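Local coordinates for lipoprotein (Bacteroides vulgatus, PDB 3U6G) that is of unknown function but adopts an immunoglobulin-like beta fold and, as a PLAT/LH2- and C2-like lipoprotein, may bind calcium, at residues A[27-41]-A[61-75]. Numbering follows the deposited sequence.
Sequences VSIGGADKGGPAKLY and MSCCTNGNAFFMTCA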
# COMPACT_ATOMS: atom_id res chain seq x y z
N VAL A 27 -9.25 -0.24 -0.95
CA VAL A 27 -7.96 -0.86 -0.71
C VAL A 27 -7.00 -0.61 -1.87
O VAL A 27 -7.43 -0.44 -3.01
CB VAL A 27 -8.06 -2.38 -0.43
CG1 VAL A 27 -8.91 -2.66 0.81
CG2 VAL A 27 -8.54 -3.15 -1.68
N SER A 28 -5.73 -0.59 -1.51
CA SER A 28 -4.63 -0.57 -2.47
C SER A 28 -3.75 -1.78 -2.18
O SER A 28 -3.40 -2.05 -1.03
CB SER A 28 -3.83 0.72 -2.38
OG SER A 28 -4.54 1.77 -3.01
N ILE A 29 -3.46 -2.54 -3.23
CA ILE A 29 -2.73 -3.80 -3.10
C ILE A 29 -1.54 -3.78 -4.06
O ILE A 29 -1.63 -3.28 -5.17
CB ILE A 29 -3.65 -4.99 -3.42
CG1 ILE A 29 -4.73 -5.10 -2.34
CG2 ILE A 29 -2.84 -6.30 -3.57
CD1 ILE A 29 -5.90 -5.97 -2.73
N GLY A 30 -0.40 -4.23 -3.56
CA GLY A 30 0.77 -4.39 -4.39
C GLY A 30 1.69 -5.42 -3.81
O GLY A 30 1.53 -5.86 -2.68
N GLY A 31 2.70 -5.79 -4.56
CA GLY A 31 3.73 -6.69 -4.06
C GLY A 31 5.02 -6.47 -4.80
O GLY A 31 5.14 -5.55 -5.62
N ALA A 32 5.99 -7.34 -4.52
CA ALA A 32 7.28 -7.26 -5.15
C ALA A 32 7.85 -8.62 -5.45
O ALA A 32 7.65 -9.56 -4.68
CB ALA A 32 8.26 -6.51 -4.25
N ASP A 33 8.55 -8.69 -6.56
CA ASP A 33 9.46 -9.79 -6.84
C ASP A 33 10.87 -9.21 -7.07
O ASP A 33 11.08 -7.99 -6.93
CB ASP A 33 8.93 -10.69 -7.97
CG ASP A 33 8.81 -10.00 -9.32
OD1 ASP A 33 9.71 -9.20 -9.68
OD2 ASP A 33 7.82 -10.25 -10.04
N LYS A 34 11.83 -10.07 -7.37
CA LYS A 34 13.22 -9.63 -7.44
C LYS A 34 13.49 -8.64 -8.59
O LYS A 34 14.53 -7.97 -8.59
CB LYS A 34 14.18 -10.83 -7.52
CG LYS A 34 14.39 -11.58 -6.20
CD LYS A 34 15.31 -10.83 -5.24
CE LYS A 34 15.86 -11.71 -4.13
NZ LYS A 34 14.85 -12.62 -3.54
N GLY A 35 12.56 -8.54 -9.54
CA GLY A 35 12.69 -7.64 -10.67
C GLY A 35 11.82 -6.40 -10.71
O GLY A 35 11.98 -5.57 -11.59
N GLY A 36 10.89 -6.27 -9.78
CA GLY A 36 9.96 -5.16 -9.80
C GLY A 36 8.65 -5.41 -9.08
O GLY A 36 8.49 -6.44 -8.39
N PRO A 37 7.71 -4.48 -9.25
CA PRO A 37 6.39 -4.70 -8.69
C PRO A 37 5.79 -6.01 -9.18
O PRO A 37 5.99 -6.41 -10.33
CB PRO A 37 5.59 -3.48 -9.16
CG PRO A 37 6.62 -2.40 -9.37
CD PRO A 37 7.86 -3.14 -9.84
N ALA A 38 5.12 -6.71 -8.27
CA ALA A 38 4.55 -8.01 -8.57
C ALA A 38 3.36 -7.92 -9.51
O ALA A 38 2.53 -7.02 -9.41
CB ALA A 38 4.12 -8.70 -7.28
N LYS A 39 3.27 -8.88 -10.43
CA LYS A 39 2.07 -9.02 -11.23
C LYS A 39 0.94 -9.53 -10.34
O LYS A 39 1.15 -10.37 -9.44
CB LYS A 39 2.30 -9.93 -12.43
CG LYS A 39 3.10 -9.25 -13.54
CD LYS A 39 3.54 -10.23 -14.59
CE LYS A 39 4.26 -9.53 -15.73
NZ LYS A 39 3.39 -8.53 -16.45
N LEU A 40 -0.26 -8.99 -10.57
CA LEU A 40 -1.41 -9.26 -9.73
C LEU A 40 -2.55 -9.86 -10.57
O LEU A 40 -2.74 -9.50 -11.72
CB LEU A 40 -1.91 -7.96 -9.09
CG LEU A 40 -0.89 -7.17 -8.26
CD1 LEU A 40 -1.46 -5.80 -7.86
CD2 LEU A 40 -0.38 -7.95 -7.06
N TYR A 41 -3.34 -10.71 -9.92
CA TYR A 41 -4.40 -11.49 -10.55
C TYR A 41 -5.62 -11.45 -9.63
O TYR A 41 -5.48 -11.45 -8.41
CB TYR A 41 -3.95 -12.94 -10.76
CG TYR A 41 -2.69 -13.05 -11.60
CD1 TYR A 41 -1.45 -12.89 -11.04
CD2 TYR A 41 -2.75 -13.28 -12.97
CE1 TYR A 41 -0.29 -12.97 -11.79
CE2 TYR A 41 -1.60 -13.36 -13.74
CZ TYR A 41 -0.37 -13.20 -13.13
OH TYR A 41 0.78 -13.27 -13.85
N MSE A 61 -13.45 -10.32 -1.86
CA MSE A 61 -12.54 -10.11 -2.98
C MSE A 61 -11.19 -10.69 -2.64
O MSE A 61 -10.78 -10.76 -1.49
CB MSE A 61 -12.46 -8.63 -3.35
CG MSE A 61 -11.70 -7.77 -2.39
SE MSE A 61 -9.78 -7.69 -2.76
CE MSE A 61 -9.77 -8.16 -4.62
N SER A 62 -10.50 -11.17 -3.66
CA SER A 62 -9.16 -11.65 -3.46
C SER A 62 -8.25 -11.22 -4.60
O SER A 62 -8.71 -10.95 -5.72
CB SER A 62 -9.14 -13.16 -3.30
OG SER A 62 -9.74 -13.77 -4.40
N CYS A 63 -6.97 -11.21 -4.29
CA CYS A 63 -5.93 -10.80 -5.21
C CYS A 63 -4.70 -11.66 -4.92
O CYS A 63 -4.37 -11.87 -3.76
CB CYS A 63 -5.62 -9.29 -5.01
SG CYS A 63 -4.41 -8.64 -6.20
N CYS A 64 -4.03 -12.17 -5.94
CA CYS A 64 -2.81 -12.94 -5.72
C CYS A 64 -1.75 -12.58 -6.73
O CYS A 64 -2.03 -11.89 -7.73
CB CYS A 64 -3.08 -14.45 -5.77
SG CYS A 64 -3.54 -15.07 -7.40
N THR A 65 -0.55 -13.06 -6.46
CA THR A 65 0.60 -12.83 -7.30
C THR A 65 0.90 -14.08 -8.14
O THR A 65 0.23 -15.11 -7.99
CB THR A 65 1.84 -12.50 -6.44
OG1 THR A 65 2.22 -13.66 -5.69
CG2 THR A 65 1.59 -11.31 -5.50
N ASN A 66 1.90 -13.98 -9.00
CA ASN A 66 2.53 -15.16 -9.54
C ASN A 66 3.46 -15.76 -8.49
O ASN A 66 3.58 -15.23 -7.37
CB ASN A 66 3.24 -14.89 -10.88
CG ASN A 66 4.52 -14.05 -10.75
OD1 ASN A 66 5.15 -14.00 -9.69
ND2 ASN A 66 4.92 -13.40 -11.86
N GLY A 67 4.11 -16.86 -8.83
CA GLY A 67 4.91 -17.59 -7.86
C GLY A 67 6.29 -17.02 -7.58
O GLY A 67 7.09 -17.67 -6.89
N ASN A 68 6.58 -15.85 -8.14
CA ASN A 68 7.88 -15.21 -7.95
C ASN A 68 7.89 -14.15 -6.87
O ASN A 68 8.95 -13.64 -6.51
CB ASN A 68 8.36 -14.58 -9.25
CG ASN A 68 8.48 -15.57 -10.39
OD1 ASN A 68 8.83 -16.74 -10.18
ND2 ASN A 68 8.13 -15.12 -11.60
N ALA A 69 6.72 -13.80 -6.35
CA ALA A 69 6.64 -12.72 -5.38
C ALA A 69 7.23 -13.12 -4.05
O ALA A 69 7.17 -14.30 -3.68
CB ALA A 69 5.19 -12.27 -5.21
N PHE A 70 7.81 -12.15 -3.34
CA PHE A 70 8.30 -12.42 -1.98
C PHE A 70 7.61 -11.55 -0.94
O PHE A 70 7.89 -11.69 0.24
CB PHE A 70 9.83 -12.31 -1.87
CG PHE A 70 10.38 -10.97 -2.26
CD1 PHE A 70 10.19 -9.87 -1.44
CD2 PHE A 70 11.07 -10.79 -3.45
CE1 PHE A 70 10.71 -8.63 -1.77
CE2 PHE A 70 11.59 -9.55 -3.78
CZ PHE A 70 11.38 -8.47 -2.96
N PHE A 71 6.67 -10.71 -1.37
CA PHE A 71 5.99 -9.77 -0.51
C PHE A 71 4.73 -9.27 -1.19
O PHE A 71 4.72 -9.06 -2.40
CB PHE A 71 6.91 -8.58 -0.27
CG PHE A 71 6.36 -7.53 0.65
CD1 PHE A 71 6.09 -7.80 1.98
CD2 PHE A 71 6.16 -6.24 0.19
CE1 PHE A 71 5.60 -6.82 2.84
CE2 PHE A 71 5.68 -5.23 1.04
CZ PHE A 71 5.41 -5.53 2.38
N MSE A 72 3.67 -9.07 -0.40
CA MSE A 72 2.42 -8.50 -0.86
C MSE A 72 1.82 -7.72 0.31
O MSE A 72 1.96 -8.12 1.46
CB MSE A 72 1.45 -9.58 -1.36
CG MSE A 72 0.22 -9.11 -2.30
SE MSE A 72 -0.90 -10.54 -2.54
CE MSE A 72 -1.82 -9.81 -4.07
N THR A 73 1.21 -6.59 -0.01
CA THR A 73 0.64 -5.65 0.97
C THR A 73 -0.75 -5.21 0.57
O THR A 73 -1.03 -5.10 -0.63
CB THR A 73 1.45 -4.34 1.02
OG1 THR A 73 1.54 -3.77 -0.30
CG2 THR A 73 2.82 -4.60 1.55
N CYS A 74 -1.60 -4.93 1.55
CA CYS A 74 -2.91 -4.38 1.34
C CYS A 74 -3.09 -3.27 2.36
O CYS A 74 -2.97 -3.52 3.57
CB CYS A 74 -3.99 -5.45 1.54
SG CYS A 74 -5.69 -4.84 1.42
N ALA A 75 -3.32 -2.06 1.86
CA ALA A 75 -3.64 -0.89 2.69
C ALA A 75 -5.05 -0.46 2.40
O ALA A 75 -5.47 -0.38 1.26
CB ALA A 75 -2.66 0.26 2.42
O HOH W 1 -0.41 -1.63 -0.42
O HOH W 2 7.68 -12.23 -11.92
O HOH W 3 5.47 -11.31 -8.99
O HOH W 4 11.50 -13.02 -7.13
O HOH W 5 3.54 -13.72 -14.36
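Ser-28 and Ala-75 start a ladder of antiparallel backbone bonds between strands 27-33 and 71-75, each donating its N-H to the other's carbonyl; Ser-28 N lies 2.8 Å from Ala-75 O. Gly-30 and Thr-73 repeat the exchange, and Ala-32 O ends the ladder by accepting from Phe-70 N at 2.9 Å. At Gly-31 the CA atoms of the non-hydrogen-bonded pair with Met-72 come to 3.9 Å, where a side chain on Gly-31 would run into Phe-71 O. Tyr-41 and Cys-64 form a separate hydrogen-bonded pair; the Cys-64 carbonyl oxygen also lies at the edge of the tyrosine ring, in its plane.

Apolar side chains meet between these two sets of backbone bonds. Selenomethionine Met-72, its CG anti to the backbone N (chi1 -162°) and the chain extended beyond, carries CE to 3.7 Å from Ile-29 CG2 and on to Leu-40 CD2. Cys-63 SG touches Ile-29 CG2 and Leu-40 CB, while Cys-74 SG lies against Ile-29 CG1.

Near the turns, Ala-32 O sits over the centre of one face of the Phe-70 ring, 3.8 Å from its plane. The ring's CZ meets Ala-32 CB, and Phe-70 CE2 comes to 3.4 Å from Asp-33 C. A serine here would probably leave Ala-32 and the backbone of Asp-33 without their aromatic cover.

Water links the polar side chains of the two turns. Asp-33 OD2 accepts from two waters: one reaches Asn-66 OD1, the other accepts from the amide nitrogens of Asn-66 and Asn-68. Within 27-41, Asp-33 OD1 directly closes an Asx turn with Gly-35 N.

Within the immunoglobulin-like fold, strand 24-33 is thus paired with 71-80, and 36-41 with 60-65. Strand 10-18 contributes Ile-14 against Cys-74, strand 115-122 flanks 71-80, and Ala-75 packs on Thr-73 of the second subunit.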